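Local structure of FBP protein (Leishmania major, 5OEZ) at residues P227-Y232 with D329-F334; A80-L85 with I115-L120; T163-A168 with R305-S310. The protein probably hydrolyses fructose 1,6-bisphosphate to fructose 6-phosphate and phosphate as a magnesium-dependent homotetramer of the class 1 fructose-1,6-bisphosphatase family. All coordinates share one frame; numbering follows the deposited sequence.

Contact 1. Residues P227-Y232 with D329-F334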
loop_
_atom_site.group_PDB
_atom_site.type_symbol
_atom_site.label_atom_id
_atom_site.label_comp_id
_atom_site.label_asym_id
_atom_site.label_seq_id
_atom_site.Cartn_x
_atom_site.Cartn_y
_atom_site.Cartn_z
ATOM N N PRO C 227 24.084 29.712 -32.968
ATOM C CA PRO C 227 23.754 31.121 -32.686
ATOM C C PRO C 227 22.261 31.468 -32.710
ATOM O O PRO C 227 21.810 32.210 -31.854
ATOM C CB PRO C 227 24.512 31.881 -33.779
ATOM C CG PRO C 227 25.704 31.023 -34.060
ATOM C CD PRO C 227 25.272 29.591 -33.842
ATOM N N TRP C 228 21.504 30.936 -33.659
ATOM C CA TRP C 228 20.085 31.248 -33.714
ATOM C C TRP C 228 19.338 30.852 -32.422
ATOM O O TRP C 228 18.434 31.555 -31.997
ATOM C CB TRP C 228 19.419 30.631 -34.932
ATOM C CG TRP C 228 19.203 29.131 -34.894
ATOM C CD1 TRP C 228 19.971 28.182 -35.489
ATOM C CD2 TRP C 228 18.115 28.428 -34.261
ATOM N NE1 TRP C 228 19.440 26.931 -35.262
ATOM C CE2 TRP C 228 18.308 27.055 -34.504
ATOM C CE3 TRP C 228 17.005 28.830 -33.509
ATOM C CZ2 TRP C 228 17.419 26.075 -34.029
ATOM C CZ3 TRP C 228 16.136 27.874 -33.044
ATOM C CH2 TRP C 228 16.346 26.507 -33.303
ATOM N N PHE C 229 19.745 29.750 -31.796
ATOM C CA PHE C 229 19.115 29.294 -30.573
ATOM C C PHE C 229 19.544 30.111 -29.350
ATOM O O PHE C 229 18.751 30.306 -28.426
ATOM C CB PHE C 229 19.352 27.796 -30.339
ATOM C CG PHE C 229 18.457 27.209 -29.274
ATOM C CD1 PHE C 229 17.152 26.821 -29.579
ATOM C CD2 PHE C 229 18.905 27.081 -27.971
ATOM C CE1 PHE C 229 16.318 26.288 -28.594
ATOM C CE2 PHE C 229 18.071 26.571 -26.985
ATOM C CZ PHE C 229 16.776 26.163 -27.301
ATOM N N LYS C 230 20.779 30.595 -29.340
ATOM C CA LYS C 230 21.191 31.554 -28.311
ATOM C C LYS C 230 20.335 32.798 -28.392
ATOM O O LYS C 230 19.896 33.324 -27.373
ATOM C CB LYS C 230 22.651 31.952 -28.473
ATOM C CG LYS C 230 23.644 30.833 -28.242
ATOM C CD LYS C 230 25.060 31.378 -28.365
ATOM C CE LYS C 230 26.095 30.292 -28.189
ATOM N NZ LYS C 230 27.419 30.785 -28.608
ATOM N N GLU C 231 20.103 33.274 -29.613
ATOM C CA GLU C 231 19.285 34.469 -29.805
ATOM C C GLU C 231 17.864 34.277 -29.310
ATOM O O GLU C 231 17.301 35.177 -28.705
ATOM C CB GLU C 231 19.292 34.905 -31.272
ATOM C CG GLU C 231 20.648 35.439 -31.710
ATOM C CD GLU C 231 20.712 35.821 -33.184
ATOM O OE1 GLU C 231 19.638 36.060 -33.827
ATOM O OE2 GLU C 231 21.863 35.938 -33.689
ATOM N N TYR C 232 17.309 33.109 -29.571
ATOM C CA TYR C 232 15.961 32.776 -29.129
ATOM C C TYR C 232 15.876 32.794 -27.608
ATOM O O TYR C 232 14.967 33.392 -27.031
ATOM C CB TYR C 232 15.539 31.408 -29.678
ATOM C CG TYR C 232 14.326 30.785 -29.001
ATOM C CD1 TYR C 232 13.081 31.385 -29.079
ATOM C CD2 TYR C 232 14.429 29.591 -28.291
ATOM C CE1 TYR C 232 11.979 30.814 -28.483
ATOM C CE2 TYR C 232 13.330 29.021 -27.673
ATOM C CZ TYR C 232 12.106 29.631 -27.773
ATOM O OH TYR C 232 10.991 29.052 -27.183
ATOM N N ASP C 329 6.511 27.798 -32.832
ATOM C CA ASP C 329 6.584 28.744 -33.993
ATOM C C ASP C 329 7.554 29.909 -33.736
ATOM O O ASP C 329 8.302 30.268 -34.621
ATOM C CB ASP C 329 5.213 29.334 -34.365
ATOM C CG ASP C 329 4.239 28.293 -34.948
ATOM O OD1 ASP C 329 4.677 27.208 -35.387
ATOM O OD2 ASP C 329 3.014 28.557 -34.933
ATOM N N LEU C 330 7.552 30.464 -32.518
ATOM C CA LEU C 330 8.454 31.559 -32.176
ATOM C C LEU C 330 9.908 31.083 -32.231
ATOM O O LEU C 330 10.757 31.775 -32.764
ATOM C CB LEU C 330 8.126 32.137 -30.793
ATOM C CG LEU C 330 9.030 33.262 -30.264
ATOM C CD1 LEU C 330 8.860 34.493 -31.120
ATOM C CD2 LEU C 330 8.748 33.589 -28.803
ATOM N N CYS C 331 10.154 29.887 -31.703
ATOM C CA CYS C 331 11.466 29.250 -31.736
ATOM C C CYS C 331 11.950 29.036 -33.169
ATOM O O CYS C 331 13.065 29.387 -33.515
ATOM C CB CYS C 331 11.408 27.911 -30.984
ATOM S SG CYS C 331 12.943 26.975 -30.871
ATOM N N MET C 332 11.087 28.490 -34.018
ATOM C CA MET C 332 11.440 28.264 -35.415
ATOM C C MET C 332 11.649 29.555 -36.197
ATOM O O MET C 332 12.368 29.555 -37.197
ATOM C CB MET C 332 10.396 27.370 -36.107
ATOM C CG MET C 332 10.426 25.915 -35.657
ATOM S SD MET C 332 12.049 25.101 -35.762
ATOM C CE MET C 332 12.594 25.128 -34.054
ATOM N N ALA C 333 11.018 30.645 -35.765
ATOM C CA ALA C 333 11.186 31.937 -36.426
ATOM C C ALA C 333 12.612 32.451 -36.295
ATOM O O ALA C 333 13.107 33.107 -37.204
ATOM C CB ALA C 333 10.197 32.955 -35.884
ATOM N N PHE C 334 13.254 32.188 -35.162
ATOM C CA PHE C 334 14.668 32.524 -35.010
ATOM C C PHE C 334 15.558 31.666 -35.929
ATOM O O PHE C 334 16.516 32.165 -36.497
ATOM C CB PHE C 334 15.121 32.407 -33.550
ATOM C CG PHE C 334 14.696 33.558 -32.692
ATOM C CD1 PHE C 334 13.452 33.563 -32.054
ATOM C CD2 PHE C 334 15.534 34.663 -32.532
ATOM C CE1 PHE C 334 13.053 34.641 -31.261
ATOM C CE2 PHE C 334 15.139 35.738 -31.765
ATOM C CZ PHE C 334 13.895 35.724 -31.119
#

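Contact 2. Residues A80-L85 with I115-L120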
loop_
_atom_site.group_PDB
_atom_site.type_symbol
_atom_site.label_atom_id
_atom_site.label_comp_id
_atom_site.label_asym_id
_atom_site.label_seq_id
_atom_site.Cartn_x
_atom_site.Cartn_y
_atom_site.Cartn_z
ATOM N N ALA C 80 11.794 -6.515 -16.892
ATOM C CA ALA C 80 10.350 -6.516 -16.682
ATOM C C ALA C 80 9.594 -6.289 -17.973
ATOM O O ALA C 80 8.764 -7.113 -18.369
ATOM C CB ALA C 80 9.970 -5.452 -15.669
ATOM N N PHE C 81 9.903 -5.189 -18.651
ATOM C CA PHE C 81 9.279 -4.903 -19.949
ATOM C C PHE C 81 9.394 -6.067 -20.927
ATOM O O PHE C 81 8.408 -6.430 -21.558
ATOM C CB PHE C 81 9.842 -3.642 -20.584
ATOM C CG PHE C 81 9.035 -2.406 -20.304
ATOM C CD1 PHE C 81 7.876 -2.158 -21.007
ATOM C CD2 PHE C 81 9.459 -1.475 -19.359
ATOM C CE1 PHE C 81 7.127 -1.016 -20.762
ATOM C CE2 PHE C 81 8.726 -0.327 -19.112
ATOM C CZ PHE C 81 7.555 -0.096 -19.815
ATOM N N LYS C 82 10.574 -6.656 -21.032
ATOM C CA LYS C 82 10.788 -7.746 -21.985
ATOM C C LYS C 82 10.015 -8.989 -21.628
ATOM O O LYS C 82 9.451 -9.636 -22.509
ATOM C CB LYS C 82 12.272 -8.100 -22.121
ATOM C CG LYS C 82 13.100 -7.009 -22.757
ATOM C CD LYS C 82 14.532 -7.427 -23.095
ATOM C CE LYS C 82 15.216 -8.339 -22.093
ATOM N NZ LYS C 82 16.643 -8.468 -22.497
ATOM N N ALA C 83 10.003 -9.334 -20.343
ATOM C CA ALA C 83 9.360 -10.568 -19.899
ATOM C C ALA C 83 7.856 -10.523 -20.127
ATOM O O ALA C 83 7.271 -11.458 -20.690
ATOM C CB ALA C 83 9.664 -10.831 -18.441
ATOM N N TYR C 84 7.237 -9.421 -19.729
ATOM C CA TYR C 84 5.807 -9.282 -19.867
ATOM C C TYR C 84 5.367 -9.069 -21.318
ATOM O O TYR C 84 4.341 -9.612 -21.725
ATOM C CB TYR C 84 5.274 -8.184 -18.916
ATOM C CG TYR C 84 5.452 -8.559 -17.445
ATOM C CD1 TYR C 84 4.837 -9.693 -16.921
ATOM C CD2 TYR C 84 6.252 -7.796 -16.587
ATOM C CE1 TYR C 84 5.020 -10.056 -15.594
ATOM C CE2 TYR C 84 6.433 -8.150 -15.256
ATOM C CZ TYR C 84 5.807 -9.275 -14.765
ATOM O OH TYR C 84 5.978 -9.645 -13.460
ATOM N N LEU C 85 6.128 -8.305 -22.103
ATOM C CA LEU C 85 5.772 -8.070 -23.515
ATOM C C LEU C 85 5.904 -9.335 -24.348
ATOM O O LEU C 85 5.016 -9.637 -25.133
ATOM C CB LEU C 85 6.596 -6.945 -24.140
ATOM C CG LEU C 85 6.275 -5.523 -23.677
ATOM C CD1 LEU C 85 7.368 -4.562 -24.106
ATOM C CD2 LEU C 85 4.930 -5.063 -24.211
ATOM N N ILE C 115 7.395 -3.013 -31.045
ATOM C CA ILE C 115 7.397 -2.066 -29.932
ATOM C C ILE C 115 8.823 -1.667 -29.575
ATOM O O ILE C 115 9.708 -2.505 -29.450
ATOM C CB ILE C 115 6.607 -2.580 -28.710
ATOM C CG1 ILE C 115 6.663 -1.562 -27.577
ATOM C CG2 ILE C 115 7.116 -3.924 -28.222
ATOM C CD1 ILE C 115 5.539 -1.723 -26.566
ATOM N N PHE C 116 9.028 -0.361 -29.458
ATOM C CA PHE C 116 10.316 0.210 -29.158
ATOM C C PHE C 116 10.117 1.010 -27.906
ATOM O O PHE C 116 9.238 1.866 -27.869
ATOM C CB PHE C 116 10.786 1.078 -30.326
ATOM C CG PHE C 116 11.011 0.280 -31.557
ATOM C CD1 PHE C 116 12.209 -0.382 -31.744
ATOM C CD2 PHE C 116 10.000 0.121 -32.489
ATOM C CE1 PHE C 116 12.425 -1.162 -32.871
ATOM C CE2 PHE C 116 10.200 -0.662 -33.613
ATOM C CZ PHE C 116 11.413 -1.309 -33.803
ATOM N N PHE C 117 10.917 0.726 -26.883
ATOM C CA PHE C 117 10.700 1.344 -25.597
ATOM C C PHE C 117 11.986 1.763 -24.914
ATOM O O PHE C 117 13.028 1.173 -25.123
ATOM C CB PHE C 117 9.872 0.403 -24.699
ATOM C CG PHE C 117 10.567 -0.885 -24.357
ATOM C CD1 PHE C 117 10.509 -1.982 -25.210
ATOM C CD2 PHE C 117 11.290 -0.997 -23.182
ATOM C CE1 PHE C 117 11.170 -3.163 -24.890
ATOM C CE2 PHE C 117 11.964 -2.170 -22.872
ATOM C CZ PHE C 117 11.915 -3.253 -23.729
ATOM N N ASP C 118 11.889 2.841 -24.141
ATOM C CA ASP C 118 12.910 3.236 -23.196
ATOM C C ASP C 118 12.376 2.817 -21.810
ATOM O O ASP C 118 11.478 3.462 -21.275
ATOM C CB ASP C 118 13.148 4.745 -23.294
ATOM C CG ASP C 118 14.255 5.239 -22.363
ATOM O OD1 ASP C 118 14.933 4.424 -21.696
ATOM O OD2 ASP C 118 14.475 6.472 -22.322
ATOM N N PRO C 119 12.921 1.731 -21.223
ATOM C CA PRO C 119 12.322 1.221 -19.978
ATOM C C PRO C 119 12.440 2.167 -18.783
ATOM O O PRO C 119 11.552 2.177 -17.934
ATOM C CB PRO C 119 13.087 -0.079 -19.716
ATOM C CG PRO C 119 14.394 0.103 -20.402
ATOM C CD PRO C 119 14.126 0.969 -21.600
ATOM N N LEU C 120 13.509 2.950 -18.723
ATOM C CA LEU C 120 13.715 3.890 -17.634
ATOM C C LEU C 120 14.605 5.079 -18.043
ATOM O O LEU C 120 15.813 5.005 -17.964
ATOM C CB LEU C 120 14.267 3.147 -16.399
ATOM C CG LEU C 120 14.141 3.883 -15.071
ATOM C CD1 LEU C 120 12.684 4.105 -14.691
ATOM C CD2 LEU C 120 14.850 3.064 -14.010
#

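Contact 3. Residues T163-A168 with R305-S310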
loop_
_atom_site.group_PDB
_atom_site.type_symbol
_atom_site.label_atom_id
_atom_site.label_comp_id
_atom_site.label_asym_id
_atom_site.label_seq_id
_atom_site.Cartn_x
_atom_site.Cartn_y
_atom_site.Cartn_z
ATOM N N THR C 163 4.812 8.628 -38.745
ATOM C CA THR C 163 3.434 8.816 -39.198
ATOM C C THR C 163 2.648 7.505 -39.330
ATOM O O THR C 163 1.425 7.551 -39.382
ATOM C CB THR C 163 3.373 9.595 -40.543
ATOM O OG1 THR C 163 4.268 8.997 -41.484
ATOM C CG2 THR C 163 3.773 11.055 -40.341
ATOM N N ASP C 164 3.343 6.363 -39.387
ATOM C CA ASP C 164 2.736 5.009 -39.402
ATOM C C ASP C 164 2.514 4.407 -37.998
ATOM O O ASP C 164 1.986 3.300 -37.865
ATOM C CB ASP C 164 3.653 4.044 -40.168
ATOM C CG ASP C 164 3.893 4.474 -41.609
ATOM O OD1 ASP C 164 2.889 4.620 -42.338
ATOM O OD2 ASP C 164 5.076 4.648 -42.007
ATOM N N MET C 165 2.958 5.116 -36.964
ATOM C CA MET C 165 2.895 4.634 -35.592
ATOM C C MET C 165 1.422 4.543 -35.169
ATOM O O MET C 165 0.682 5.506 -35.292
ATOM C CB MET C 165 3.693 5.584 -34.675
ATOM C CG MET C 165 4.186 5.009 -33.356
ATOM S SD MET C 165 4.953 6.227 -32.237
ATOM C CE MET C 165 5.796 7.291 -33.397
ATOM N N VAL C 166 1.007 3.382 -34.679
ATOM C CA VAL C 166 -0.389 3.197 -34.245
ATOM C C VAL C 166 -0.656 3.585 -32.781
ATOM O O VAL C 166 -1.784 3.916 -32.449
ATOM C CB VAL C 166 -0.930 1.784 -34.486
ATOM C CG1 VAL C 166 -0.728 1.383 -35.936
ATOM C CG2 VAL C 166 -0.287 0.801 -33.536
ATOM N N SER C 167 0.369 3.580 -31.924
ATOM C CA SER C 167 0.177 3.985 -30.532
ATOM C C SER C 167 1.468 4.413 -29.868
ATOM O O SER C 167 2.557 4.051 -30.292
ATOM C CB SER C 167 -0.460 2.835 -29.744
ATOM O OG SER C 167 -0.671 3.199 -28.400
ATOM N N ALA C 168 1.333 5.251 -28.858
ATOM C CA ALA C 168 2.466 5.713 -28.075
ATOM C C ALA C 168 2.023 6.060 -26.666
ATOM O O ALA C 168 0.887 6.448 -26.458
ATOM C CB ALA C 168 3.098 6.940 -28.728
ATOM N N ARG C 305 8.691 18.140 -39.019
ATOM C CA ARG C 305 8.085 17.227 -38.065
ATOM C C ARG C 305 8.966 16.021 -37.809
ATOM O O ARG C 305 9.434 15.387 -38.748
ATOM C CB ARG C 305 6.718 16.743 -38.585
ATOM C CG ARG C 305 5.636 17.819 -38.624
ATOM C CD ARG C 305 4.421 17.339 -39.392
ATOM N NE ARG C 305 3.725 16.265 -38.681
ATOM C CZ ARG C 305 2.999 15.295 -39.241
ATOM N NH1 ARG C 305 2.843 15.190 -40.557
ATOM N NH2 ARG C 305 2.420 14.390 -38.467
ATOM N N ILE C 306 9.157 15.700 -36.530
ATOM C CA ILE C 306 9.830 14.469 -36.111
ATOM C C ILE C 306 9.191 13.240 -36.776
ATOM O O ILE C 306 9.902 12.347 -37.245
ATOM C CB ILE C 306 9.755 14.279 -34.569
ATOM C CG1 ILE C 306 10.525 15.375 -33.815
ATOM C CG2 ILE C 306 10.288 12.914 -34.136
ATOM C CD1 ILE C 306 12.020 15.398 -34.048
ATOM N N LEU C 307 7.856 13.199 -36.799
ATOM C CA LEU C 307 7.113 12.055 -37.334
ATOM C C LEU C 307 7.309 11.821 -38.819
ATOM O O LEU C 307 7.153 10.689 -39.281
ATOM C CB LEU C 307 5.620 12.172 -37.019
ATOM C CG LEU C 307 5.237 12.136 -35.529
ATOM C CD1 LEU C 307 3.725 12.210 -35.374
ATOM C CD2 LEU C 307 5.785 10.900 -34.828
ATOM N N GLU C 308 7.686 12.861 -39.555
ATOM C CA GLU C 308 7.991 12.732 -41.001
ATOM C C GLU C 308 9.427 12.275 -41.325
ATOM O O GLU C 308 9.720 12.039 -42.486
ATOM C CB GLU C 308 7.706 14.044 -41.746
ATOM C CG GLU C 308 6.227 14.373 -41.921
ATOM C CD GLU C 308 5.976 15.733 -42.580
ATOM O OE1 GLU C 308 6.951 16.431 -42.945
ATOM O OE2 GLU C 308 4.793 16.119 -42.729
ATOM N N GLN C 309 10.308 12.132 -40.335
ATOM C CA GLN C 309 11.688 11.695 -40.610
ATOM C C GLN C 309 11.746 10.215 -40.952
ATOM O O GLN C 309 11.045 9.404 -40.344
ATOM C CB GLN C 309 12.608 11.962 -39.427
ATOM C CG GLN C 309 12.796 13.437 -39.106
ATOM C CD GLN C 309 13.603 13.656 -37.834
ATOM O OE1 GLN C 309 14.304 12.755 -37.361
ATOM N NE2 GLN C 309 13.533 14.868 -37.283
ATOM N N SER C 310 12.591 9.872 -41.921
ATOM C CA SER C 310 12.842 8.471 -42.272
ATOM C C SER C 310 13.723 7.801 -41.219
ATOM O O SER C 310 14.642 8.426 -40.682
ATOM C CB SER C 310 13.529 8.364 -43.633
ATOM O OG SER C 310 12.697 8.836 -44.663
#

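Contact 1. Residues P227-Y232 with D329-F334
Tyr232 and Phe334 make the centre of this helix-helix contact, and each presents a ring to the opposite backbone. The Phe334 ring lies flat against the 227-232 backbone: Tyr232 CA sits 3.7 Å from the ring centroid and 6° off its normal, a CH-pi contact over the middle of the face. In the reverse direction Cys331 CA stands over one face of the Tyr232 ring, displaced toward the rim, 3.9 Å from its centroid. The two rings themselves meet obliquely, with planes at 58°, and Tyr232 CD1 approaches Phe334 CD1 to 3.7 Å.

Cys331 SG serves three aromatic groups. It lies over the face of Tyr232, 4.1 Å from the ring centroid, but at the edge of both the Trp228 six-membered ring and the Phe229 ring. This position follows from the first torsion, which sets SG anti to the backbone N. Trp228 adds a further set of contacts: its CZ3 comes 3.5 Å from Cys331 O, its CB packs on Phe334 O, and its CH2 touches Met332 CE. Glu231 CB adds a contact at Phe334 CD2, while its carboxylate forms a salt bridge with Arg337, one turn further along the helix of Phe334.

In the next shell, Ile265 of strand 265-268 touches both Tyr232 and Cys331, and Tyr321 of strand 317-323 touches Phe229, Cys331 and Met332. The segment axes approach to 9.0 Å at 134° between N-to-C directions, a splayed antiparallel pair. Helices 227-238 and 325-338 thus form a helix layer on the mixed sheet of the C-terminal FBPase domain, packed on it through strands 265-268 and 317-323, consistent with the layered alpha/beta fold of class 1 fructose-1,6-bisphosphatases.

Contact 2. Residues A80-L85 with I115-L120
Phe81 and Phe117 supply the aromatic part of the contact. Their planes are inclined by only 23°, yet the centroids are 5.0 Å apart and the rings are slid so far that they barely overlap. The closest approach is instead made by the first carbon of one side chain, Phe81 CB, which lies 3.5 Å from Phe117 CE2. Phe117 CG falls between its backbone N and carbonyl carbon (chi1 64°), and from there the ring extends to the helix, where CE2 and CZ both meet Phe81 CB.

Aliphatic contacts continue the apolar seam on both sides of this pair. Leu85 and Ile115 reach toward each other tip to tip, with Leu85 CD2 and Ile115 CD1 4.1 Å apart, and Leu85 CD1 also meets Phe117 CE1. Toward the other end, Phe81 CD2 rests on Pro119 CB at 3.9 Å. The geometry is that of a helix packed on a sheet: the segment axes run 10.7 Å apart at 155°, nearly antiparallel, and Ile115 and Phe117, alternate residues of the strand, both direct CB toward the helix. Asp118, between Phe117 and Pro119, points CB away from it. That opposite side belongs to the metal site, where Asp118 binds both manganese ions in another structure of this enzyme; in the metal-free chain its carboxylate lies close to those of Glu97 and Glu284, which also bind manganese there.

The one polar side chain involved contributes carbon. Lys82 CG lies near the plane of the Phe117 ring at its edge, 4.1 Å from CZ, whereas Lys82 NZ leads away to a salt bridge with Glu99.

Contact 3. Residues T163-A168 with R305-S310
A small, partly buried contact between Thr163 and Leu307 joins two connecting segments: the chain leading into strand 167-173 of the eight-stranded sheet, and the loop between strands 298-300 and 317-323. It therefore bridges the N-terminal and C-terminal FBPase domains, and only 188 Å² is buried in all. Its polar component is a single weak hydrogen bond, Thr163 N to Leu307 O, with 3.2 Å between the two atoms and an N-H...O angle of 127°, well short of linear.

The Thr163 methyl does most of the remaining work. CG2 lies anti to its own carbonyl carbon and packs 3.6 Å from Leu307 O and 4.0 Å from Leu307 CB, so the methyl also touches the carbonyl that accepts the bond. The same methyl stands obliquely to the Arg305 guanidinium, 4.1 Å from NH2. Deeper in, Met165 and Leu307 cross at about a right angle, meeting through Met165 CE and Leu307 CD2 at 3.9 Å. Helix 281-294 backs both side chains, with Ala286 against Met165 and Glu293 against Leu307.

Within the loop, Arg305 NH1 forms a salt bridge with Glu308 OE2 at 3.1 Å; the nitrogen comes to the anti side of that oxygen, 29° out of the carboxylate plane. Arg305 NH2 has a second acidic partner, Glu293 of the helix. With the guanidinium paired with Glu308 of its own segment and Glu293 of helix 281-294, and the cross-segment bond so bent, the chemistry implies that the join between the two segments rests mainly on the fit of Thr163 and Met165 against Leu307.

Along the chain, contact 2 closes before either of the others opens, whereas the segments of contacts 1 and 3 alternate. Contacts 2 and 3 both reach the eight-stranded sheet, through strands 113-121 and 167-173; their centres are 20 Å apart and their nearest atoms about 7 Å. Contact 1 belongs to the C-terminal FBPase domain and lies on the opposite side of the chain's centre from contact 2, with 36 Å between centres. Contact 3, 24 Å from contact 1 between centres, joins the N-terminal and C-terminal domains. Contact 2 thus backs the strand bearing the metal ligand Asp118, while contact 3 couples the segment leading into the same sheet to the C-terminal domain.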